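Local coordinates for protein carbohydrate deacetylase (Enterococcus faecalis, PDB 2I5I) that probably removes acetyl groups from acetylated carbohydrates, as a magnesium-dependent YdjC-family hydrolase that helps to break down oligosaccharides, at residues Lys6-Ala11 against Ala256-Leu261; Ala216-Ile221 against Pro231-Val236. All blocks are in the same frame, centred on the assembly; numbering follows the deposited sequence. Where two conformers were deposited one is given.

Interaction 1 (Lys6-Ala11 against Ala256-Leu261)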
loop_
_atom_site.group_PDB
_atom_site.type_symbol
_atom_site.label_atom_id
_atom_site.label_comp_id
_atom_site.label_asym_id
_atom_site.label_seq_id
_atom_site.Cartn_x
_atom_site.Cartn_y
_atom_site.Cartn_z
ATOM N N LYS A 6 11.435 -30.643 7.226
ATOM C CA LYS A 6 11.163 -29.200 7.164
ATOM C C LYS A 6 12.475 -28.438 7.246
ATOM O O LYS A 6 13.252 -28.590 8.194
ATOM C CB LYS A 6 10.207 -28.796 8.275
ATOM C CG LYS A 6 8.851 -29.496 8.154
ATOM C CD LYS A 6 8.027 -29.129 9.384
ATOM C CE LYS A 6 7.832 -30.379 10.233
ATOM N NZ LYS A 6 6.598 -31.077 9.781
ATOM N N LEU A 7 12.709 -27.627 6.223
ATOM C CA LEU A 7 13.955 -26.914 6.058
ATOM C C LEU A 7 13.729 -25.392 6.123
ATOM O O LEU A 7 13.037 -24.840 5.292
ATOM C CB LEU A 7 14.628 -27.242 4.728
ATOM C CG LEU A 7 15.921 -26.485 4.447
ATOM C CD1 LEU A 7 16.972 -26.761 5.516
ATOM C CD2 LEU A 7 16.519 -26.839 3.085
ATOM N N ILE A 8 14.305 -24.800 7.146
ATOM C CA ILE A 8 14.352 -23.375 7.374
ATOM C C ILE A 8 15.689 -22.904 6.807
ATOM O O ILE A 8 16.758 -23.383 7.194
ATOM C CB ILE A 8 14.228 -23.067 8.868
ATOM C CG1 ILE A 8 12.948 -23.582 9.515
ATOM C CG2 ILE A 8 14.415 -21.576 9.102
ATOM C CD1 ILE A 8 12.973 -23.490 11.023
ATOM N N ILE A 9 15.652 -21.995 5.862
ATOM C CA ILE A 9 16.779 -21.315 5.239
ATOM C C ILE A 9 16.686 -19.869 5.698
ATOM O O ILE A 9 15.809 -19.104 5.324
ATOM C CB ILE A 9 16.778 -21.447 3.707
ATOM C CG1 ILE A 9 16.695 -22.905 3.296
ATOM C CG2 ILE A 9 17.982 -20.771 3.077
ATOM C CD1 ILE A 9 16.708 -23.194 1.821
ATOM N N ASN A 10 17.605 -19.553 6.613
ATOM C CA ASN A 10 17.509 -18.291 7.339
ATOM C C ASN A 10 18.712 -17.436 6.987
ATOM O O ASN A 10 19.861 -17.837 7.162
ATOM C CB ASN A 10 17.446 -18.484 8.864
ATOM C CG ASN A 10 17.271 -17.164 9.595
ATOM O OD1 ASN A 10 16.160 -16.768 9.976
ATOM N ND2 ASN A 10 18.385 -16.495 9.798
ATOM N N ALA A 11 18.400 -16.232 6.517
ATOM C CA ALA A 11 19.433 -15.250 6.215
ATOM C C ALA A 11 19.770 -14.452 7.459
ATOM O O ALA A 11 18.909 -13.765 8.014
ATOM C CB ALA A 11 18.962 -14.308 5.107
ATOM N N ALA A 256 10.296 -24.274 5.155
ATOM C CA ALA A 256 9.562 -23.762 6.291
ATOM C C ALA A 256 10.226 -22.598 6.992
ATOM O O ALA A 256 11.311 -22.134 6.647
ATOM C CB ALA A 256 9.397 -24.930 7.276
ATOM N N ASN A 257 9.566 -22.128 8.047
ATOM C CA ASN A 257 10.081 -21.033 8.863
ATOM C C ASN A 257 9.864 -21.392 10.331
ATOM O O ASN A 257 9.369 -22.506 10.561
ATOM C CB ASN A 257 9.440 -19.696 8.498
ATOM C CG ASN A 257 7.929 -19.725 8.556
ATOM O OD1 ASN A 257 7.336 -20.236 9.513
ATOM N ND2 ASN A 257 7.325 -19.168 7.511
ATOM N N TYR A 258 10.250 -20.535 11.260
ATOM C CA TYR A 258 10.118 -20.887 12.683
ATOM C C TYR A 258 8.687 -20.870 13.179
ATOM O O TYR A 258 8.443 -21.171 14.357
ATOM C CB TYR A 258 10.994 -19.983 13.562
ATOM C CG TYR A 258 12.419 -20.444 13.770
ATOM C CD1 TYR A 258 13.413 -20.277 12.827
ATOM C CD2 TYR A 258 12.804 -21.069 14.957
ATOM C CE1 TYR A 258 14.724 -20.694 13.000
ATOM C CE2 TYR A 258 14.103 -21.484 15.148
ATOM C CZ TYR A 258 15.075 -21.311 14.195
ATOM O OH TYR A 258 16.356 -21.732 14.425
ATOM N N GLU A 259 7.672 -20.550 12.378
ATOM C CA GLU A 259 6.285 -20.756 12.754
ATOM C C GLU A 259 6.033 -22.251 13.007
ATOM O O GLU A 259 5.100 -22.628 13.710
ATOM C CB GLU A 259 5.291 -20.296 11.677
ATOM C CG GLU A 259 5.142 -18.796 11.504
ATOM C CD GLU A 259 4.695 -18.069 12.759
ATOM O OE1 GLU A 259 3.951 -18.644 13.594
ATOM O OE2 GLU A 259 5.099 -16.894 12.932
ATOM N N SER A 260 6.855 -23.112 12.437
ATOM C CA SER A 260 6.790 -24.554 12.572
ATOM C C SER A 260 7.276 -25.017 13.953
ATOM O O SER A 260 7.118 -26.190 14.311
ATOM C CB SER A 260 7.638 -25.245 11.509
ATOM O OG SER A 260 9.022 -25.063 11.770
ATOM N N LEU A 261 7.841 -24.088 14.707
ATOM C CA LEU A 261 8.385 -24.298 16.037
ATOM C C LEU A 261 7.812 -23.359 17.089
ATOM O O LEU A 261 8.425 -23.151 18.135
ATOM C CB LEU A 261 9.910 -24.114 16.018
ATOM C CG LEU A 261 10.705 -25.128 15.190
ATOM C CD1 LEU A 261 12.161 -24.695 15.098
ATOM C CD2 LEU A 261 10.558 -26.531 15.769
#
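With CG1 anti to its carbonyl carbon (chi1 -59°) and CD1 extended beyond it, the side chain of Ile8 reaches from strand 6-11 into the turn at 258-260. There CD1 settles over one face of the Tyr258 ring, 4.0 Å from the ring centroid and 24° off its normal, displaced toward the CD1-CE1 rim: a CH-pi contact in which the two side chains cross at about a right angle. CG2 of Ile8, anti to the backbone N, touches the same rim at Tyr258 CE1. On its other flanks the Ile8 methyl CD1 meets Leu261 CD1 at 4.3 Å and the carbonyl oxygen of Asn257.

The backbones are joined by a single hydrogen bond, Ala256 N to Leu7 O, 2.8 Å long and nearly straight at 169°, although the donor stands well above the carbonyl plane. One residue on, Ala256 O faces Ile8 CA at 3.4 Å in a CA-H...O contact, and it accepts a hydrogen bond from Thr34 OG1. Lys6 contributes methylene carbon, its CB packing 4.1 Å from Ala256 CB, while bends at chi3 and chi4 lead NZ off to Glu207 and to Asp111 of the second subunit.

The turn that presents the ring is braced internally. Asn257 OD1 accepts from Glu259 N, in plane and on a lone pair, forming an Asx turn; Asn257 O takes both Ser260 OG, at 2.8 Å, and Ser260 N.

Tyr258 is further fixed by its hydroxyl bond to Glu210 and by stacking on His126. The contact thus lies where the chain leaves strand 254-256, parallel neighbour of 6-11 in the parallel sheet, consistent with the barrel-like fold of the YdjC family, with strand 208-213 also pairing with 6-11 and Ile115 of the second subunit packing on Lys6 and Ala256.

Interaction 2 (Ala216-Ile221 against Pro231-Val236)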
loop_
_atom_site.group_PDB
_atom_site.type_symbol
_atom_site.label_atom_id
_atom_site.label_comp_id
_atom_site.label_asym_id
_atom_site.label_seq_id
_atom_site.Cartn_x
_atom_site.Cartn_y
_atom_site.Cartn_z
ATOM N N ALA A 216 23.487 -10.821 0.606
ATOM C CA ALA A 216 23.492 -9.376 0.606
ATOM C C ALA A 216 23.840 -8.866 -0.798
ATOM O O ALA A 216 24.442 -9.609 -1.556
ATOM C CB ALA A 216 24.501 -8.794 1.576
ATOM N N PHE A 217 23.424 -7.635 -1.056
ATOM C CA PHE A 217 24.024 -6.780 -2.053
ATOM C C PHE A 217 25.130 -6.024 -1.321
ATOM O O PHE A 217 25.089 -5.913 -0.094
ATOM C CB PHE A 217 23.032 -5.827 -2.712
ATOM C CG PHE A 217 21.893 -6.500 -3.449
ATOM C CD1 PHE A 217 21.997 -7.718 -4.097
ATOM C CD2 PHE A 217 20.640 -5.890 -3.514
ATOM C CE1 PHE A 217 20.912 -8.256 -4.789
ATOM C CE2 PHE A 217 19.553 -6.409 -4.170
ATOM C CZ PHE A 217 19.688 -7.631 -4.799
ATOM N N ILE A 218 26.091 -5.502 -2.053
ATOM C CA ILE A 218 27.183 -4.745 -1.441
ATOM C C ILE A 218 26.914 -3.239 -1.504
ATOM O O ILE A 218 26.565 -2.723 -2.577
ATOM C CB ILE A 218 28.543 -5.036 -2.099
ATOM C CG1 ILE A 218 28.954 -6.502 -2.178
ATOM C CG2 ILE A 218 29.642 -4.260 -1.382
ATOM C CD1 ILE A 218 28.429 -7.375 -1.069
ATOM N N ASP A 219 27.096 -2.593 -0.361
ATOM C CA ASP A 219 27.129 -1.132 -0.240
ATOM C C ASP A 219 28.421 -0.771 0.490
ATOM O O ASP A 219 29.161 -1.641 0.972
ATOM C CB ASP A 219 25.926 -0.500 0.412
ATOM C CG ASP A 219 25.430 -1.012 1.749
ATOM O OD1 ASP A 219 26.040 -1.895 2.395
ATOM O OD2 ASP A 219 24.356 -0.535 2.179
ATOM N N THR A 220 28.758 0.507 0.546
ATOM C CA THR A 220 29.982 0.842 1.277
ATOM C C THR A 220 29.797 0.544 2.766
ATOM O O THR A 220 30.773 0.243 3.437
ATOM C CB THR A 220 30.371 2.319 1.137
ATOM O OG1 THR A 220 29.256 3.127 1.546
ATOM C CG2 THR A 220 30.649 2.677 -0.315
ATOM N N ILE A 221 28.561 0.656 3.247
ATOM C CA ILE A 221 28.332 0.419 4.680
ATOM C C ILE A 221 28.741 -1.013 5.001
ATOM O O ILE A 221 29.477 -1.248 5.957
ATOM C CB ILE A 221 26.896 0.721 5.100
ATOM C CG1 ILE A 221 26.454 2.143 4.711
ATOM C CG2 ILE A 221 26.660 0.523 6.589
ATOM C CD1 ILE A 221 25.046 2.124 4.176
ATOM N N PRO A 231 31.640 -12.348 -0.804
ATOM C CA PRO A 231 30.942 -13.618 -1.074
ATOM C C PRO A 231 29.424 -13.558 -0.883
ATOM O O PRO A 231 28.682 -14.393 -1.405
ATOM C CB PRO A 231 31.518 -14.577 -0.022
ATOM C CG PRO A 231 32.844 -13.966 0.330
ATOM C CD PRO A 231 32.549 -12.484 0.349
ATOM N N ARG A 232 28.958 -12.552 -0.158
ATOM C CA ARG A 232 27.516 -12.495 0.107
ATOM C C ARG A 232 26.735 -12.334 -1.191
ATOM O O ARG A 232 25.592 -12.784 -1.305
ATOM C CB ARG A 232 27.183 -11.377 1.072
ATOM C CG ARG A 232 27.898 -11.349 2.408
ATOM C CD ARG A 232 27.038 -10.572 3.419
ATOM N NE ARG A 232 27.780 -10.409 4.656
ATOM C CZ ARG A 232 27.342 -10.364 5.890
ATOM N NH1 ARG A 232 26.070 -10.456 6.210
ATOM N NH2 ARG A 232 28.237 -10.211 6.859
ATOM N N ILE A 233 27.334 -11.707 -2.225
ATOM C CA ILE A 233 26.563 -11.631 -3.472
ATOM C C ILE A 233 26.489 -12.987 -4.144
ATOM O O ILE A 233 25.493 -13.300 -4.817
ATOM C CB ILE A 233 27.130 -10.568 -4.431
ATOM C CG1 ILE A 233 28.592 -10.727 -4.877
ATOM C CG2 ILE A 233 26.947 -9.171 -3.842
ATOM C CD1 ILE A 233 28.888 -9.843 -6.090
ATOM N N ARG A 234 27.538 -13.821 -3.958
ATOM C CA ARG A 234 27.562 -15.130 -4.592
ATOM C C ARG A 234 26.458 -16.009 -4.003
ATOM O O ARG A 234 25.859 -16.821 -4.700
ATOM C CB ARG A 234 28.909 -15.846 -4.454
ATOM C CG ARG A 234 30.074 -15.242 -5.196
ATOM N N GLU A 235 26.214 -15.819 -2.710
ATOM C CA GLU A 235 25.145 -16.517 -2.001
ATOM C C GLU A 235 23.787 -16.165 -2.580
ATOM O O GLU A 235 22.930 -17.025 -2.750
ATOM C CB GLU A 235 25.176 -16.185 -0.502
ATOM C CG GLU A 235 26.465 -16.583 0.207
ATOM C CD GLU A 235 26.318 -16.643 1.724
ATOM O OE1 GLU A 235 25.196 -16.854 2.211
ATOM O OE2 GLU A 235 27.350 -16.472 2.404
ATOM N N VAL A 236 23.576 -14.861 -2.857
ATOM C CA VAL A 236 22.316 -14.499 -3.500
ATOM C C VAL A 236 22.163 -15.285 -4.796
ATOM O O VAL A 236 21.105 -15.830 -5.119
ATOM C CB VAL A 236 22.208 -13.007 -3.838
ATOM C CG1 VAL A 236 20.863 -12.756 -4.518
ATOM C CG2 VAL A 236 22.341 -12.140 -2.600
#
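Ala216 is the centre of this contact, set against the first turn or so of helix 231-239. Its methyl CB lies 3.6 Å from Arg232 CD and also touches Arg232 CB, so it packs alongside the aliphatic part of the arginine. Ala216 O meets mostly carbon across the contact: Ile233 CG2 at 3.4 Å, Val236 CG2 at 3.5 Å, and Ile233 CA in a CA-H...O contact bent to 137°. One polar link joins the backbones, a weak hydrogen bond from Ala216 N to Arg232 O (3.5 Å, 150°); that same oxygen also accepts from Val236 N within the helix.

Farther along, Ile218 CD1 meets Ile233 CG2 at 3.6 Å, the two side chains crossing nearly at right angles. Ile233 holds CG1 in the crowded position between backbone N and carbonyl carbon (chi1 59°), which places CG2 anti to the carbonyl carbon and against both Ala216 O and Ile218.

Around this shell, Asp219 N-caps helix 220-225 through OD1 to Leu222 N, and its carboxylate also binds Thr17 and Ala19 N, tying the segment to the start of helix 18-29. Ile233 packs on Gln223 of the third subunit.

Arg232 runs extended from CG to NE, past Ala216, to a salt bridge from NH1 to Asp13, with NE bonded to Tyr228 O. Asp13 may form a metal site with His64 and His130, the last a predicted magnesium ligand. The bonds to Asp13 and Tyr228 O fix the guanidinium, and the Ala216 methyl packs on its stem; the positive charge so placed could favour the ionised form of Asp13.

Both contacts are buried, but interaction 1 lies deeper, its centre about 11 Å from the centre of the chain against about 16 Å for interaction 2. The two centres are 22 Å apart and the nearest atoms about 7 Å, so they do not touch. Interaction 1 joins a central strand to the C-terminal turn by one short, straight backbone bond and packing against an aromatic face; interaction 2 sets a loop against a helix through aliphatic contacts and one weak bond. Strand 208-213 relates them, pairing with 6-11 and ending shortly before 216-221. Each borders a different subunit, but just interaction 2 adjoins the possible metal site.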